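Local coordinates for protein arsenite methyltransferase (Chlamydomonas reinhardtii, PDB 5EVJ) that probably methylates trivalent arsenic, transferring methyl groups from S-adenosyl-L-methionine to glutathione-bound arsenite to yield methylated arsenicals, at residues P53-A58 with A102-E107; R86-G91 with E151-A156; S94-Y99 with I167-I172; S301-Y304 with H310-V313. The protein carries 15 engineered substitutions. One frame throughout, in Å; residues are numbered along the deposited sequence.

Contact 1: P53-A58 with A102-E107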
loop_
_atom_site.group_PDB
_atom_site.type_symbol
_atom_site.label_atom_id
_atom_site.label_comp_id
_atom_site.label_asym_id
_atom_site.label_seq_id
_atom_site.Cartn_x
_atom_site.Cartn_y
_atom_site.Cartn_z
ATOM N N PRO A 53 1.429 14.135 2.760
ATOM C CA PRO A 53 0.574 14.718 3.821
ATOM C C PRO A 53 1.436 15.246 5.007
ATOM O O PRO A 53 2.508 14.703 5.261
ATOM C CB PRO A 53 -0.320 13.545 4.269
ATOM C CG PRO A 53 -0.183 12.488 3.214
ATOM C CD PRO A 53 1.130 12.714 2.505
ATOM N N PRO A 54 0.986 16.325 5.692
ATOM C CA PRO A 54 1.723 16.989 6.813
ATOM C C PRO A 54 2.291 16.032 7.880
ATOM O O PRO A 54 3.478 16.141 8.216
ATOM C CB PRO A 54 0.673 17.910 7.462
ATOM C CG PRO A 54 -0.576 17.774 6.636
ATOM C CD PRO A 54 -0.253 17.038 5.356
ATOM N N ALA A 55 1.462 15.100 8.375
ATOM C CA ALA A 55 1.939 14.056 9.321
ATOM C C ALA A 55 3.194 13.311 8.817
ATOM O O ALA A 55 4.129 13.157 9.565
ATOM C CB ALA A 55 0.834 13.093 9.773
ATOM N N VAL A 56 3.237 12.935 7.546
ATOM C CA VAL A 56 4.398 12.276 6.984
ATOM C C VAL A 56 5.611 13.195 6.899
ATOM O O VAL A 56 6.710 12.773 7.290
ATOM C CB VAL A 56 4.078 11.630 5.613
ATOM C CG1 VAL A 56 5.336 11.037 4.955
ATOM C CG2 VAL A 56 2.972 10.566 5.770
ATOM N N ARG A 57 5.444 14.432 6.402
ATOM C CA ARG A 57 6.544 15.424 6.432
ATOM C C ARG A 57 7.060 15.670 7.858
ATOM O O ARG A 57 8.273 15.648 8.075
ATOM C CB ARG A 57 6.170 16.786 5.764
ATOM C CG ARG A 57 5.945 16.737 4.238
ATOM C CD ARG A 57 5.683 18.112 3.575
ATOM N NE ARG A 57 4.308 18.618 3.741
ATOM C CZ ARG A 57 3.925 19.472 4.699
ATOM N NH1 ARG A 57 2.655 19.863 4.782
ATOM N NH2 ARG A 57 4.803 19.938 5.596
ATOM N N ALA A 58 6.149 15.903 8.816
ATOM C CA ALA A 58 6.526 16.102 10.236
ATOM C C ALA A 58 7.384 14.928 10.734
ATOM O O ALA A 58 8.414 15.122 11.359
ATOM C CB ALA A 58 5.276 16.250 11.118
ATOM N N ALA A 102 6.575 3.643 12.287
ATOM C CA ALA A 102 6.835 3.395 13.690
ATOM C C ALA A 102 6.282 4.587 14.455
ATOM O O ALA A 102 5.670 4.428 15.496
ATOM C CB ALA A 102 8.315 3.269 13.918
ATOM N N LYS A 103 6.433 5.775 13.901
ATOM C CA LYS A 103 5.812 6.944 14.533
ATOM C C LYS A 103 4.301 6.959 14.405
ATOM O O LYS A 103 3.540 7.183 15.379
ATOM C CB LYS A 103 6.325 8.235 13.921
ATOM C CG LYS A 103 5.568 9.399 14.569
ATOM C CD LYS A 103 6.020 10.767 14.104
ATOM C CE LYS A 103 5.440 11.850 15.018
ATOM N NZ LYS A 103 3.934 11.778 15.080
ATOM N N LEU A 104 3.836 6.737 13.180
ATOM C CA LEU A 104 2.397 6.984 12.960
ATOM C C LEU A 104 1.530 5.941 13.568
ATOM O O LEU A 104 0.325 6.190 13.738
ATOM C CB LEU A 104 2.051 7.173 11.443
ATOM C CG LEU A 104 2.574 8.483 10.832
ATOM C CD1 LEU A 104 2.116 8.564 9.394
ATOM C CD2 LEU A 104 2.052 9.677 11.613
ATOM N N VAL A 105 2.082 4.750 13.840
ATOM C CA VAL A 105 1.269 3.787 14.603
ATOM C C VAL A 105 1.254 4.017 16.103
ATOM O O VAL A 105 0.553 3.249 16.853
ATOM C CB VAL A 105 1.671 2.307 14.401
ATOM C CG1 VAL A 105 1.564 1.970 12.916
ATOM C CG2 VAL A 105 3.076 2.050 14.934
ATOM N N GLY A 106 2.025 5.010 16.571
ATOM C CA GLY A 106 2.088 5.171 18.043
ATOM C C GLY A 106 2.861 4.090 18.807
ATOM O O GLY A 106 3.338 3.056 18.257
ATOM N N GLU A 107 2.978 4.320 20.098
ATOM C CA GLU A 107 3.791 3.464 20.962
ATOM C C GLU A 107 3.219 2.078 21.096
ATOM O O GLU A 107 3.934 1.129 21.269
ATOM C CB GLU A 107 3.914 4.123 22.326
ATOM C CG GLU A 107 4.902 3.420 23.243
ATOM C CD GLU A 107 5.429 4.340 24.342
ATOM O OE1 GLU A 107 4.793 5.380 24.597
ATOM O OE2 GLU A 107 6.478 4.008 24.930
HETATM O O HOH W 1 3.688 13.074 12.309
#
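Ala55 O and Lys103 NZ share water 1, which gives the contact its only polar link. The water donates to Ala55 O at 2.8 Å and accepts from Lys103 NZ at 3.1 Å, so one molecule joins a backbone carbonyl of helix 54-61 to a side-chain amine of helix 96-104. Lys103 can span the gap because its chain is nearly straight through its first three torsions (chi1 177°) and turns only at the last, which swings NZ toward the water.

Beside this bridge the contact is apolar and rests on one residue, Leu104, whose two methyl branches take separate partners. Leu104 CD2 meets Ala55 CB at 4.1 Å, while Leu104 CD1 lies 4.2 Å from Val56 CG2. With CG beside the backbone N (chi1 -70°), the fork of Leu104 reaches across to two successive residues of the other helix. Only 132 Å² is buried in total, which marks a light touch between helices rather than a deep interface.

Each segment lies at a helix end. Pro53 is the N-cap residue of helix 54-61, and the first turn is fixed by Arg57 N to Pro53 O (3.2 Å) and Ala58 N to Pro54 O (2.7 Å). On the other side Gly106, with positive phi, leaves the helical conformation, its N bonded to Lys103 O at 2.9 Å. Helix 54-61 thus leans on the C-terminal end of helix 96-104, where Val105 bonds through its backbone to Gly84 and packs on Ile82, just ahead of strand 86-90.

Contact 2: R86-G91 with E151-A156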
loop_
_atom_site.group_PDB
_atom_site.type_symbol
_atom_site.label_atom_id
_atom_site.label_comp_id
_atom_site.label_asym_id
_atom_site.label_seq_id
_atom_site.Cartn_x
_atom_site.Cartn_y
_atom_site.Cartn_z
ATOM N N ARG A 86 -0.406 -3.254 13.544
ATOM C CA ARG A 86 0.877 -3.921 13.194
ATOM C C ARG A 86 1.111 -3.839 11.684
ATOM O O ARG A 86 0.237 -4.250 10.890
ATOM C CB ARG A 86 0.848 -5.359 13.671
ATOM C CG ARG A 86 0.465 -5.459 15.184
ATOM C CD ARG A 86 0.048 -6.870 15.614
ATOM N NE ARG A 86 -0.893 -7.411 14.610
ATOM C CZ ARG A 86 -1.999 -8.145 14.828
ATOM N NH1 ARG A 86 -2.400 -8.490 16.046
ATOM N NH2 ARG A 86 -2.727 -8.524 13.800
ATOM N N VAL A 87 2.296 -3.352 11.310
ATOM C CA VAL A 87 2.624 -3.060 9.990
ATOM C C VAL A 87 3.823 -3.853 9.560
ATOM O O VAL A 87 4.833 -3.862 10.237
ATOM C CB VAL A 87 3.017 -1.571 9.902
ATOM C CG1 VAL A 87 3.552 -1.219 8.506
ATOM C CG2 VAL A 87 1.817 -0.693 10.271
ATOM N N LEU A 88 3.753 -4.427 8.369
ATOM C CA LEU A 88 4.885 -5.100 7.735
ATOM C C LEU A 88 5.361 -4.259 6.556
ATOM O O LEU A 88 4.584 -3.902 5.674
ATOM C CB LEU A 88 4.441 -6.488 7.265
ATOM C CG LEU A 88 5.493 -7.325 6.520
ATOM C CD1 LEU A 88 6.724 -7.606 7.431
ATOM C CD2 LEU A 88 4.832 -8.613 6.082
ATOM N N ASP A 89 6.643 -3.913 6.552
ATOM C CA ASP A 89 7.226 -3.078 5.547
ATOM C C ASP A 89 8.125 -3.993 4.721
ATOM O O ASP A 89 9.122 -4.541 5.222
ATOM C CB ASP A 89 8.021 -1.975 6.209
ATOM C CG ASP A 89 8.619 -0.995 5.194
ATOM O OD1 ASP A 89 7.988 -0.824 4.153
ATOM O OD2 ASP A 89 9.718 -0.398 5.408
ATOM N N LEU A 90 7.695 -4.264 3.489
ATOM C CA LEU A 90 8.429 -5.140 2.583
ATOM C C LEU A 90 9.544 -4.388 1.867
ATOM O O LEU A 90 9.267 -3.481 1.154
ATOM C CB LEU A 90 7.508 -5.710 1.516
ATOM C CG LEU A 90 6.353 -6.647 1.921
ATOM C CD1 LEU A 90 5.685 -7.090 0.624
ATOM C CD2 LEU A 90 6.760 -7.859 2.742
ATOM N N GLY A 91 10.799 -4.769 2.074
ATOM C CA GLY A 91 11.945 -4.169 1.378
ATOM C C GLY A 91 12.299 -2.915 2.118
ATOM O O GLY A 91 12.425 -1.858 1.532
ATOM N N GLU A 151 9.626 -12.646 -1.082
ATOM C CA GLU A 151 8.843 -13.788 -1.658
ATOM C C GLU A 151 8.529 -14.872 -0.666
ATOM O O GLU A 151 7.728 -15.768 -0.978
ATOM C CB GLU A 151 9.583 -14.487 -2.830
ATOM C CG GLU A 151 9.895 -13.590 -4.066
ATOM C CD GLU A 151 10.861 -12.461 -3.770
ATOM O OE1 GLU A 151 11.584 -12.521 -2.757
ATOM O OE2 GLU A 151 10.941 -11.490 -4.551
ATOM N N TYR A 152 9.191 -14.855 0.503
ATOM C CA TYR A 152 9.184 -16.031 1.425
ATOM C C TYR A 152 8.931 -15.644 2.871
ATOM O O TYR A 152 9.641 -16.056 3.794
ATOM C CB TYR A 152 10.460 -16.908 1.281
ATOM C CG TYR A 152 10.456 -17.700 -0.019
ATOM C CD1 TYR A 152 9.712 -18.901 -0.119
ATOM C CD2 TYR A 152 11.127 -17.240 -1.124
ATOM C CE1 TYR A 152 9.631 -19.582 -1.313
ATOM C CE2 TYR A 152 11.102 -17.933 -2.343
ATOM C CZ TYR A 152 10.343 -19.094 -2.430
ATOM O OH TYR A 152 10.284 -19.820 -3.620
ATOM N N LEU A 153 7.859 -14.899 3.086
ATOM C CA LEU A 153 7.575 -14.450 4.422
ATOM C C LEU A 153 7.483 -15.620 5.362
ATOM O O LEU A 153 7.782 -15.458 6.528
ATOM C CB LEU A 153 6.303 -13.610 4.435
ATOM C CG LEU A 153 6.362 -12.375 3.520
ATOM C CD1 LEU A 153 5.160 -11.480 3.741
ATOM C CD2 LEU A 153 7.639 -11.593 3.713
ATOM N N ASP A 154 7.031 -16.783 4.881
ATOM C CA ASP A 154 6.978 -18.036 5.711
ATOM C C ASP A 154 8.423 -18.384 6.158
ATOM O O ASP A 154 8.677 -18.665 7.310
ATOM C CB ASP A 154 6.371 -19.229 4.914
ATOM C CG ASP A 154 6.842 -19.232 3.440
ATOM O OD1 ASP A 154 7.615 -18.357 3.039
ATOM O OD2 ASP A 154 6.407 -20.023 2.641
ATOM N N ARG A 155 9.375 -18.282 5.250
ATOM C CA ARG A 155 10.775 -18.584 5.640
ATOM C C ARG A 155 11.286 -17.611 6.644
ATOM O O ARG A 155 11.966 -18.013 7.541
ATOM C CB ARG A 155 11.707 -18.718 4.448
ATOM C CG ARG A 155 11.361 -19.995 3.706
ATOM C CD ARG A 155 12.355 -20.206 2.594
ATOM N NE ARG A 155 11.856 -21.185 1.637
ATOM C CZ ARG A 155 12.255 -21.215 0.376
ATOM N NH1 ARG A 155 13.158 -20.310 -0.036
ATOM N NH2 ARG A 155 11.748 -22.113 -0.464
ATOM N N ALA A 156 10.869 -16.354 6.542
ATOM C CA ALA A 156 11.192 -15.360 7.547
ATOM C C ALA A 156 10.413 -15.589 8.858
ATOM O O ALA A 156 10.554 -14.794 9.780
ATOM C CB ALA A 156 10.920 -13.963 7.011
#
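Leu153, which meets Leu88 and Leu90, is flanked in its own loop by two flat groups lying face to face, the Tyr152 ring and the Arg155 guanidinium. Arg155 NH1 sits 3.5 Å above the ring plane of Tyr152, over its centre, and Tyr152 CD1 lies 3.4 Å above the guanidinium plane of Arg155. The carboxylate of Asp154 is approached out of its plane: Arg155 N reaches OD1 of Asp154 at 2.8 Å from above, while Arg180 forms a salt bridge with the same oxygen.

The crossing itself is made by leucines. CD1 of Leu153 meets CD2 of Leu88 at 3.7 Å, tip to tip, because Leu88 holds its CG anti to the backbone N (chi1 178°) and extends toward the loop. Leu90 comes in at about a right angle, its CD2 being 4.0 Å from CD2 of Leu153 and 4.1 Å from CD1 of Leu153. All three leucines are buried, and helix 178-188 adds Val188 against Leu88.

Leu153 covers one face of strand 86-90, which lies inside a seven-stranded sheet of order 3-2-1-4-5-7-6 whose strand 266-274 alone runs antiparallel, the order characteristic of Rossmann-like S-adenosylmethionine-dependent methyltransferases.

Contact 3: S94-Y99 with I167-I172. Engineered in segment 94-99: Ala98 (natural residue Cys).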
loop_
_atom_site.group_PDB
_atom_site.type_symbol
_atom_site.label_atom_id
_atom_site.label_comp_id
_atom_site.label_asym_id
_atom_site.label_seq_id
_atom_site.Cartn_x
_atom_site.Cartn_y
_atom_site.Cartn_z
ATOM N N SER A 94 17.084 0.853 4.319
ATOM C CA SER A 94 17.687 1.482 5.431
ATOM C C SER A 94 16.689 2.005 6.474
ATOM O O SER A 94 17.126 2.493 7.531
ATOM C CB SER A 94 18.478 2.678 4.881
ATOM O OG SER A 94 17.629 3.566 4.187
ATOM N N GLY A 95 15.391 2.026 6.131
ATOM C CA GLY A 95 14.306 2.060 7.141
ATOM C C GLY A 95 13.420 3.311 7.113
ATOM O O GLY A 95 12.523 3.447 7.953
ATOM N N ARG A 96 13.645 4.212 6.151
ATOM C CA ARG A 96 12.873 5.464 6.043
ATOM C C ARG A 96 11.375 5.156 6.329
ATOM O O ARG A 96 10.812 5.657 7.297
ATOM C CB ARG A 96 13.097 6.099 4.623
ATOM C CG ARG A 96 12.832 7.613 4.394
ATOM C CD ARG A 96 11.683 7.909 3.438
ATOM N NE ARG A 96 12.084 8.315 2.085
ATOM C CZ ARG A 96 11.404 8.051 0.963
ATOM N NH1 ARG A 96 10.281 7.339 0.990
ATOM N NH2 ARG A 96 11.871 8.477 -0.205
ATOM N N ASP A 97 10.762 4.274 5.529
ATOM C CA ASP A 97 9.291 4.075 5.596
ATOM C C ASP A 97 8.906 3.388 6.920
ATOM O O ASP A 97 7.868 3.684 7.499
ATOM C CB ASP A 97 8.695 3.320 4.337
ATOM C CG ASP A 97 8.754 4.171 3.026
ATOM O OD1 ASP A 97 8.917 5.427 3.086
ATOM O OD2 ASP A 97 8.614 3.595 1.920
ATOM N N ALA A 98 9.760 2.505 7.402
ATOM C CA ALA A 98 9.472 1.835 8.680
ATOM C C ALA A 98 9.567 2.835 9.832
ATOM O O ALA A 98 8.789 2.760 10.802
ATOM C CB ALA A 98 10.401 0.656 8.880
ATOM N N TYR A 99 10.475 3.819 9.703
ATOM C CA TYR A 99 10.632 4.811 10.771
ATOM C C TYR A 99 9.431 5.700 10.795
ATOM O O TYR A 99 8.874 5.987 11.837
ATOM C CB TYR A 99 11.890 5.646 10.546
ATOM C CG TYR A 99 13.158 5.015 11.133
ATOM C CD1 TYR A 99 13.451 3.661 10.930
ATOM C CD2 TYR A 99 14.074 5.768 11.886
ATOM C CE1 TYR A 99 14.604 3.064 11.448
ATOM C CE2 TYR A 99 15.262 5.167 12.392
ATOM C CZ TYR A 99 15.494 3.818 12.196
ATOM O OH TYR A 99 16.631 3.202 12.685
ATOM N N ILE A 167 3.027 -2.888 3.660
ATOM C CA ILE A 167 3.428 -1.734 2.848
ATOM C C ILE A 167 4.754 -2.008 2.127
ATOM O O ILE A 167 5.558 -2.877 2.559
ATOM C CB ILE A 167 3.516 -0.370 3.621
ATOM C CG1 ILE A 167 4.854 -0.252 4.364
ATOM C CG2 ILE A 167 2.235 -0.078 4.444
ATOM C CD1 ILE A 167 4.937 0.933 5.350
ATOM N N SER A 168 4.974 -1.248 1.036
ATOM C CA SER A 168 6.092 -1.482 0.155
ATOM C C SER A 168 6.324 -0.264 -0.678
ATOM O O SER A 168 5.402 0.468 -0.991
ATOM C CB SER A 168 5.812 -2.642 -0.796
ATOM O OG SER A 168 7.032 -3.165 -1.290
ATOM N N ASN A 169 7.569 -0.062 -1.100
ATOM C CA ASN A 169 7.856 1.137 -1.864
ATOM C C ASN A 169 8.804 0.818 -3.013
ATOM O O ASN A 169 10.030 0.741 -2.812
ATOM C CB ASN A 169 8.387 2.201 -0.920
ATOM C CG ASN A 169 8.427 3.575 -1.551
ATOM O OD1 ASN A 169 8.387 3.701 -2.774
ATOM N ND2 ASN A 169 8.561 4.622 -0.723
ATOM N N CYS A 170 8.236 0.536 -4.194
ATOM C CA CYS A 170 9.008 0.378 -5.434
ATOM C C CYS A 170 10.031 -0.681 -5.361
ATOM O O CYS A 170 11.164 -0.412 -5.753
ATOM C CB CYS A 170 9.788 1.662 -5.746
ATOM S SG CYS A 170 9.332 2.529 -7.264
ATOM N N VAL A 171 9.684 -1.852 -4.836
ATOM C CA VAL A 171 10.583 -2.993 -4.833
ATOM C C VAL A 171 9.894 -4.234 -5.413
ATOM O O VAL A 171 10.531 -5.259 -5.650
ATOM C CB VAL A 171 11.105 -3.411 -3.409
ATOM C CG1 VAL A 171 12.080 -2.400 -2.751
ATOM C CG2 VAL A 171 9.963 -3.823 -2.485
ATOM N N ILE A 172 8.607 -4.168 -5.674
ATOM C CA ILE A 172 7.959 -5.377 -6.129
ATOM C C ILE A 172 8.227 -5.694 -7.609
ATOM O O ILE A 172 8.202 -6.859 -8.009
ATOM C CB ILE A 172 6.479 -5.423 -5.705
ATOM C CG1 ILE A 172 6.412 -5.160 -4.195
ATOM C CG2 ILE A 172 5.824 -6.745 -6.106
ATOM C CD1 ILE A 172 5.083 -5.406 -3.522
#
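Two first torsions bring the polar groups together: Asp97 carries CG beside its backbone N (chi1 -69°), and Asn169 turns CG anti to its own (chi1 -167°). The side chains cross at about a right angle, yet their flat ends, carboxylate and amide, are nearly coplanar. Asn169 ND2 donates to OD2 of Asp97 over 2.8 Å, with a fairly straight N-H...O angle of 160°. The acceptor lies in the amide plane and receives the hydrogen on its syn lone pair. Asn169 CB also lies only 3.2 Å from Asp97 OD2, so the carboxylate fits closely against the stem of the asparagine.

Arg96 joins from the same helix start. Bent at chi2 and chi3, it swings its guanidinium back so that Arg96 NH1 forms a salt bridge with OD1 of Asp97 at 3.1 Å, the oxygen lying at the edge of the guanidinium. Arg96 NH1 and Asn169 ND2, both donors, stand 3.6 Å apart without bonding; the carbonyl of Gly75 accepts from both.

Next in sequence to Asn169, Cys170 is disulfide-bonded to Cys74. Each Asp97 oxygen thus receives a separate donor, and two acceptors, the Asp97 carboxylate and the Gly75 carbonyl, reconcile two neighbouring donors. With Asp97 and Asn169 buried, these bonds would help fix the rotation of both the carboxylate and the amide, tying the start of helix 96-104 to the segment 167-172 on strand 163-169.

Contact 4: S301-Y304 with H310-V313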
loop_
_atom_site.group_PDB
_atom_site.type_symbol
_atom_site.label_atom_id
_atom_site.label_comp_id
_atom_site.label_asym_id
_atom_site.label_seq_id
_atom_site.Cartn_x
_atom_site.Cartn_y
_atom_site.Cartn_z
ATOM N N SER A 301 -9.941 15.601 9.284
ATOM C CA SER A 301 -11.219 15.924 9.969
ATOM C C SER A 301 -12.350 16.398 9.035
ATOM O O SER A 301 -13.478 16.363 9.435
ATOM C CB SER A 301 -10.956 16.967 11.087
ATOM O OG SER A 301 -10.355 18.078 10.465
ATOM N N HIS A 302 -12.019 16.871 7.834
ATOM C CA HIS A 302 -13.016 17.405 6.854
ATOM C C HIS A 302 -13.457 16.398 5.802
ATOM O O HIS A 302 -14.610 16.391 5.373
ATOM C CB HIS A 302 -12.436 18.625 6.137
ATOM C CG HIS A 302 -12.001 19.684 7.098
ATOM N ND1 HIS A 302 -12.863 20.217 8.050
ATOM C CD2 HIS A 302 -10.786 20.230 7.336
ATOM C CE1 HIS A 302 -12.214 21.104 8.776
ATOM N NE2 HIS A 302 -10.950 21.117 8.373
ATOM N N ALA A 303 -12.536 15.498 5.464
ATOM C CA ALA A 303 -12.712 14.659 4.338
ATOM C C ALA A 303 -11.669 13.518 4.384
ATOM O O ALA A 303 -10.553 13.672 4.916
ATOM C CB ALA A 303 -12.563 15.488 3.058
ATOM N N TYR A 304 -12.056 12.389 3.826
ATOM C CA TYR A 304 -11.119 11.279 3.653
ATOM C C TYR A 304 -11.203 10.646 2.248
ATOM O O TYR A 304 -12.290 10.222 1.778
ATOM C CB TYR A 304 -11.502 10.215 4.645
ATOM C CG TYR A 304 -10.627 8.997 4.508
ATOM C CD1 TYR A 304 -9.310 9.022 4.961
ATOM C CD2 TYR A 304 -11.116 7.826 3.938
ATOM C CE1 TYR A 304 -8.493 7.900 4.837
ATOM C CE2 TYR A 304 -10.324 6.694 3.838
ATOM C CZ TYR A 304 -9.011 6.746 4.272
ATOM O OH TYR A 304 -8.211 5.648 4.142
ATOM N N HIS A 310 -13.363 7.960 -4.709
ATOM C CA HIS A 310 -14.231 7.927 -3.511
ATOM C C HIS A 310 -13.684 8.841 -2.458
ATOM O O HIS A 310 -12.818 8.443 -1.675
ATOM C CB HIS A 310 -14.364 6.507 -2.925
ATOM C CG HIS A 310 -14.981 5.517 -3.865
ATOM N ND1 HIS A 310 -14.263 4.894 -4.862
ATOM C CD2 HIS A 310 -16.256 5.056 -3.965
ATOM C CE1 HIS A 310 -15.062 4.075 -5.524
ATOM N NE2 HIS A 310 -16.279 4.158 -4.997
ATOM N N ARG A 311 -14.213 10.051 -2.421
ATOM C CA ARG A 311 -13.880 11.020 -1.396
ATOM C C ARG A 311 -15.101 11.202 -0.502
ATOM O O ARG A 311 -16.156 11.490 -1.010
ATOM C CB ARG A 311 -13.506 12.351 -2.045
ATOM C CG ARG A 311 -13.368 13.520 -1.084
ATOM C CD ARG A 311 -12.703 14.635 -1.864
ATOM N NE ARG A 311 -11.773 15.386 -1.049
ATOM C CZ ARG A 311 -12.122 16.419 -0.272
ATOM N NH1 ARG A 311 -13.406 16.839 -0.224
ATOM N NH2 ARG A 311 -11.181 17.045 0.458
ATOM N N PHE A 312 -14.932 11.021 0.800
ATOM C CA PHE A 312 -15.979 11.091 1.779
ATOM C C PHE A 312 -15.802 12.355 2.540
ATOM O O PHE A 312 -14.698 12.627 3.139
ATOM C CB PHE A 312 -15.861 9.973 2.827
ATOM C CG PHE A 312 -16.142 8.625 2.271
ATOM C CD1 PHE A 312 -15.122 7.903 1.610
ATOM C CD2 PHE A 312 -17.452 8.125 2.302
ATOM C CE1 PHE A 312 -15.413 6.695 1.027
ATOM C CE2 PHE A 312 -17.742 6.907 1.685
ATOM C CZ PHE A 312 -16.713 6.195 1.064
ATOM N N VAL A 313 -16.890 13.120 2.571
ATOM C CA VAL A 313 -16.857 14.348 3.299
ATOM C C VAL A 313 -17.439 14.040 4.664
ATOM O O VAL A 313 -18.480 13.324 4.821
ATOM C CB VAL A 313 -17.596 15.446 2.525
ATOM C CG1 VAL A 313 -17.639 16.761 3.323
ATOM C CG2 VAL A 313 -16.906 15.687 1.160
#
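Strands 303-305 and 310-313 form a beta hairpin, and this contact is its antiparallel pairing. Tyr304 and Phe312 are the hydrogen-bonded pair: Tyr304 N donates to Phe312 O at 2.7 Å (162°), and Phe312 N returns to Tyr304 O at 2.9 Å (173°). The first donor lies in the carbonyl plane of its acceptor, whereas the second is tilted from it. Ala303 and Val313 are the non-hydrogen-bonded pair, their CA atoms 4.3 Å apart, and Ala303 CA makes a CA-H...O contact with Phe312 O at 3.1 Å.

On the face that carries Ala303 and Val313, the guanidinium of Arg311 lies over the Ala303 methyl. NH2 of Arg311 is 3.3 Å from CB of Ala303, which sits under one face toward the rim. Arg311 runs extended through its first two torsions (chi1 170°) and bends at chi3, carrying the group back across the neighbouring strand. Tyr304 and Phe312 point to the other face. There the Phe312 ring meets Tyr304 O at its edge and Phe337 edge-to-face, while Tyr304 OH bonds to Arg272. Phe312 also packs on Thr324 and Val328 of helix 322-329; the antiparallel register and paired Tyr304-Phe312 bonds are those of a two-stranded beta hairpin.

Overall arrangement
From the N terminus, helix 54-61 opens contact 1, strand 86-90 opens contact 2, and the start of helix 96-104 opens contact 3. Contact 1 closes at 102-107, contact 2 at 151-156 and contact 3 at 167-172, so all three loops cross one another. Contacts 1 and 3 share helix 96-104, at its two ends. Contacts 1 and 2 touch through Val105 and Val87, and contacts 2 and 3 meet in the sheet, where strands 86-90 and 163-169 are neighbours. Contact 4 follows in series as a short local hairpin, its centre about 27 Å from that of contact 3 and on the opposite side of the chain's centre.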